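Local coordinates for sorbitol-6-phosphate dehydrogenase (Erwinia amylovora CFBP1430, PDB 5O3Z), which catalyses, as a short-chain dehydrogenase/reductase, the NAD-dependent interconversion of sorbitol 6-phosphate and fructose 6-phosphate by oxidation or reduction at C2, at the interface of chains A and B and the interface of chains A and C. Residues are numbered along the deposited sequence; one frame, centred on the assembly and turned at random. Chains: chain A/B/C, Sorbitol-6-phosphate dehydrogenase.

Contact 1: the interface of chains A and B. Residues chain A 151-152, 155-156, 159-160, 163; chain B 167-168, 171, 174.
B:Ser171 reaches from helix 156-176 of its chain to the main chain of A:Ser152, in the loop that leads to the same helix of chain A. Its hydroxyl OG donates to the carbonyl A:Ser152 O at 2.8 Å and accepts from the amide A:Ser152 N at 3.1 Å, so two bonds grip one oxygen and should limit its rotation. The approach to the carbonyl is bent, with an angle of 127° at A:Ser152 O, and the hydroxyl is tilted out of the carbonyl plane. OG stands anti to the carbonyl carbon of B:Ser171 (chi1 -68°), which aims it at the loop. B:Ser171 CB packs on A:Ser156 CA, 3.6 Å away. One turn earlier, B:Gly167 turns its bare CA onto the face of the A:Phe163 ring. This carbon sits over the middle of the ring, 3.5 Å from its centroid, a CH-pi contact that brings the two helix backbones close. B:Leu168 flanks this region, its CD1 methyl against A:Ser156 CB, while B:Leu174 lays CD1 beside the carbonyl A:Gly151 O. In the deposited four-chain assembly this is probably, as in many SDR enzymes, a subunit contact, joining helix 156-176 of each chain and the preceding loop across a two-fold axis. A:Ser159 and A:Ala160 lie within the YxxxK motif of the family, which places this packing surface directly on the catalytic helix.

Contact 2: the interface of chains A and C. Residues chain A 170, 173-174, 250-251; chain C 224, 258-259, 262.
C:Met262, the second-last residue of its chain, lays its side chain along helix 156-176 of chain A, from A:Gln170 towards A:Leu174, with 77 Å² of its surface hidden by chain A. This interface of the deposited four-chain assembly is probably, as in many SDR enzymes, a subunit contact. The CG of C:Met262 stands anti to the carbonyl carbon (chi1 -59°), and the chain is extended from there on, which carries the thioether sulphur and terminal methyl along the helix surface. The tight part lies at this end. C:Met262 CE presses against the A:Leu174 CD2 methyl at 3.3 Å, closer than usual van der Waals contact, the two side chains crossing at a slant. The same A:Leu174 methyl also meets C:Pro224, whose ring carbon CG lies 3.6 Å from A:Leu174 CD2. A single leucine branch is therefore packed against two separate segments of chain C, and A:Ala173 CB adds a more distant contact to the methionine methyl. The extended chain of A:Gln170 runs antiparallel to C:Met262 and packs its aliphatic CB and CG alongside the sulphur, with C:Met262 SD 3.6 Å from A:Gln170 CB.

Looser packing surrounds this apolar cluster. On one flank, the carboxamide of A:Gln170 continues past C:Met262 CB. Its amide nitrogen A:Gln170 NE2 remains 3.7 Å from C:Met262 O, too far to count as a bond. On the other flank, A:Thr250 and A:Gly251, in the loop before strand 253-256, face the C-terminal segment of chain C at ordinary contact distances. Cohesion in this patch probably comes from shape and apolar burial, since the polar atoms of the two sides do not come within bonding range of one another. A:Thr250 has OG1 anti to its backbone N (chi1 -170°), an arrangement that leaves the methyl to face the other chain: A:Thr250 CG2 rests 3.8 Å from C:Gly259 CA.

Contact 1: the interface of chains A and B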
loop_
_atom_site.group_PDB
_atom_site.type_symbol
_atom_site.label_atom_id
_atom_site.label_comp_id
_atom_site.label_asym_id
_atom_site.label_seq_id
_atom_site.Cartn_x
_atom_site.Cartn_y
_atom_site.Cartn_z
ATOM N N GLY A 151 -10.943 0.775 4.926
ATOM C CA GLY A 151 -12.044 1.518 5.460
ATOM C C GLY A 151 -13.233 0.578 5.668
ATOM O O GLY A 151 -13.305 -0.477 5.050
ATOM N N SER A 152 -14.067 0.906 6.635
ATOM C CA SER A 152 -15.138 0.009 7.115
ATOM C C SER A 152 -16.448 0.675 6.838
ATOM O O SER A 152 -16.628 1.868 7.092
ATOM C CB SER A 152 -14.952 -0.305 8.609
ATOM O OG SER A 152 -16.032 -1.127 9.053
ATOM N N ASN A 155 -18.611 2.493 9.618
ATOM C CA ASN A 155 -17.702 2.638 10.695
ATOM C C ASN A 155 -16.722 3.725 10.446
ATOM O O ASN A 155 -15.563 3.603 10.809
ATOM C CB ASN A 155 -17.006 1.295 10.916
ATOM C CG ASN A 155 -17.854 0.348 11.729
ATOM O OD1 ASN A 155 -17.956 0.520 12.942
ATOM N ND2 ASN A 155 -18.514 -0.618 11.065
ATOM N N SER A 156 -17.217 4.824 9.877
ATOM C CA SER A 156 -16.385 5.975 9.530
ATOM C C SER A 156 -15.519 6.525 10.655
ATOM O O SER A 156 -14.350 6.857 10.433
ATOM C CB SER A 156 -17.243 7.070 8.861
ATOM O OG SER A 156 -18.102 7.722 9.795
ATOM N N SER A 159 -12.689 3.956 11.333
ATOM C CA SER A 159 -11.642 3.948 10.304
ATOM C C SER A 159 -10.789 5.212 10.236
ATOM O O SER A 159 -9.589 5.146 10.127
ATOM C CB SER A 159 -12.215 3.640 8.937
ATOM O OG SER A 159 -12.531 2.245 8.846
ATOM N N ALA A 160 -11.434 6.353 10.316
ATOM C CA ALA A 160 -10.749 7.619 10.341
ATOM C C ALA A 160 -9.660 7.632 11.454
ATOM O O ALA A 160 -8.497 8.015 11.244
ATOM C CB ALA A 160 -11.779 8.736 10.542
ATOM N N PHE A 163 -6.926 4.609 10.839
ATOM C CA PHE A 163 -5.941 5.108 9.846
ATOM C C PHE A 163 -5.046 6.227 10.408
ATOM O O PHE A 163 -3.796 6.259 10.272
ATOM C CB PHE A 163 -6.716 5.660 8.634
ATOM C CG PHE A 163 -6.989 4.652 7.546
ATOM C CD1 PHE A 163 -7.921 3.639 7.724
ATOM C CD2 PHE A 163 -6.367 4.750 6.344
ATOM C CE1 PHE A 163 -8.168 2.718 6.722
ATOM C CE2 PHE A 163 -6.633 3.841 5.327
ATOM C CZ PHE A 163 -7.571 2.871 5.493
ATOM N N GLY B 167 -8.756 7.191 5.471
ATOM C CA GLY B 167 -9.652 6.241 6.070
ATOM C C GLY B 167 -11.099 6.693 5.951
ATOM O O GLY B 167 -11.955 5.914 5.661
ATOM N N LEU B 168 -11.379 7.969 6.206
ATOM C CA LEU B 168 -12.712 8.502 6.052
ATOM C C LEU B 168 -13.245 8.432 4.575
ATOM O O LEU B 168 -14.379 7.961 4.303
ATOM C CB LEU B 168 -12.771 9.952 6.653
ATOM C CG LEU B 168 -14.123 10.669 6.552
ATOM C CD1 LEU B 168 -15.295 9.945 7.144
ATOM C CD2 LEU B 168 -14.021 12.058 7.153
ATOM N N SER B 171 -14.259 4.815 4.000
ATOM C CA SER B 171 -15.579 4.500 4.680
ATOM C C SER B 171 -16.754 5.174 4.015
ATOM O O SER B 171 -17.800 4.559 3.785
ATOM C CB SER B 171 -15.609 4.804 6.164
ATOM O OG SER B 171 -14.757 3.924 6.858
ATOM N N LEU B 174 -17.637 3.420 0.738
ATOM C CA LEU B 174 -18.323 2.174 0.936
ATOM C C LEU B 174 -19.781 2.472 1.311
ATOM O O LEU B 174 -20.654 1.800 0.794
ATOM C CB LEU B 174 -17.607 1.339 1.975
ATOM C CG LEU B 174 -16.270 0.700 1.570
ATOM C CD1 LEU B 174 -15.532 0.116 2.731
ATOM C CD2 LEU B 174 -16.409 -0.336 0.459
#

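Contact 2: the interface of chains A and C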
loop_
_atom_site.group_PDB
_atom_site.type_symbol
_atom_site.label_atom_id
_atom_site.label_comp_id
_atom_site.label_asym_id
_atom_site.label_seq_id
_atom_site.Cartn_x
_atom_site.Cartn_y
_atom_site.Cartn_z
ATOM N N GLN A 170 3.859 6.513 11.972
ATOM C CA GLN A 170 4.971 6.776 11.089
ATOM C C GLN A 170 5.714 8.086 11.462
ATOM O O GLN A 170 6.950 8.130 11.439
ATOM C CB GLN A 170 4.510 6.790 9.595
ATOM C CG GLN A 170 3.944 5.468 9.153
ATOM C CD GLN A 170 3.561 5.479 7.671
ATOM O OE1 GLN A 170 3.953 6.352 6.949
ATOM N NE2 GLN A 170 2.788 4.493 7.271
ATOM N N ALA A 173 7.740 7.471 14.590
ATOM C CA ALA A 173 8.903 6.685 14.231
ATOM C C ALA A 173 9.961 7.558 13.679
ATOM O O ALA A 173 11.129 7.374 14.007
ATOM C CB ALA A 173 8.523 5.568 13.221
ATOM N N LEU A 174 9.596 8.527 12.841
ATOM C CA LEU A 174 10.596 9.365 12.228
ATOM C C LEU A 174 11.153 10.382 13.253
ATOM O O LEU A 174 12.351 10.756 13.226
ATOM C CB LEU A 174 10.087 10.083 10.974
ATOM C CG LEU A 174 9.647 9.223 9.756
ATOM C CD1 LEU A 174 9.147 10.181 8.690
ATOM C CD2 LEU A 174 10.804 8.419 9.279
ATOM N N THR A 250 11.099 -0.169 12.120
ATOM C CA THR A 250 10.267 0.883 12.786
ATOM C C THR A 250 9.268 1.541 11.842
ATOM O O THR A 250 9.431 1.541 10.617
ATOM C CB THR A 250 11.151 1.986 13.442
ATOM O OG1 THR A 250 10.330 2.852 14.274
ATOM C CG2 THR A 250 11.720 2.820 12.420
ATOM N N GLY A 251 8.200 2.068 12.440
ATOM C CA GLY A 251 7.120 2.687 11.713
ATOM C C GLY A 251 6.107 1.785 11.037
ATOM O O GLY A 251 5.385 2.234 10.173
ATOM N N PRO C 224 15.965 6.173 8.284
ATOM C CA PRO C 224 15.681 6.826 9.583
ATOM C C PRO C 224 16.492 6.315 10.801
ATOM O O PRO C 224 16.886 7.121 11.648
ATOM C CB PRO C 224 14.171 6.594 9.747
ATOM C CG PRO C 224 13.673 6.545 8.314
ATOM C CD PRO C 224 14.734 5.784 7.579
ATOM N N GLY C 258 14.916 -0.278 8.484
ATOM C CA GLY C 258 15.327 0.821 9.388
ATOM C C GLY C 258 14.375 2.002 9.363
ATOM O O GLY C 258 14.727 3.136 9.702
ATOM N N GLY C 259 13.146 1.734 8.936
ATOM C CA GLY C 259 12.161 2.779 8.692
ATOM C C GLY C 259 12.236 3.448 7.322
ATOM O O GLY C 259 11.516 4.411 7.065
ATOM N N MET C 262 7.797 2.253 5.091
ATOM C CA MET C 262 6.729 2.077 6.085
ATOM C C MET C 262 5.336 1.672 5.543
ATOM O O MET C 262 4.419 1.346 6.285
ATOM C CB MET C 262 6.594 3.364 6.883
ATOM C CG MET C 262 7.894 3.741 7.608
ATOM S SD MET C 262 7.656 5.150 8.778
ATOM C CE MET C 262 9.319 5.423 9.244
#

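The centres of contact 1 and contact 2 lie about 24 Å apart, yet both draw on helix 156-176. Leu174 takes part in each: in chain B it belongs to contact 1 and in chain A to contact 2, so every copy would use one branch, CD1, for the first neighbour and the other, CD2, for the second. Both interfaces are two-fold, and together they can link the four subunits of the deposited assembly. Polar anchoring in contact 1 complements the apolar burial of C-terminal segments in contact 2. Such an arrangement is consistent with a tetramer and might couple assembly to the catalytic helix.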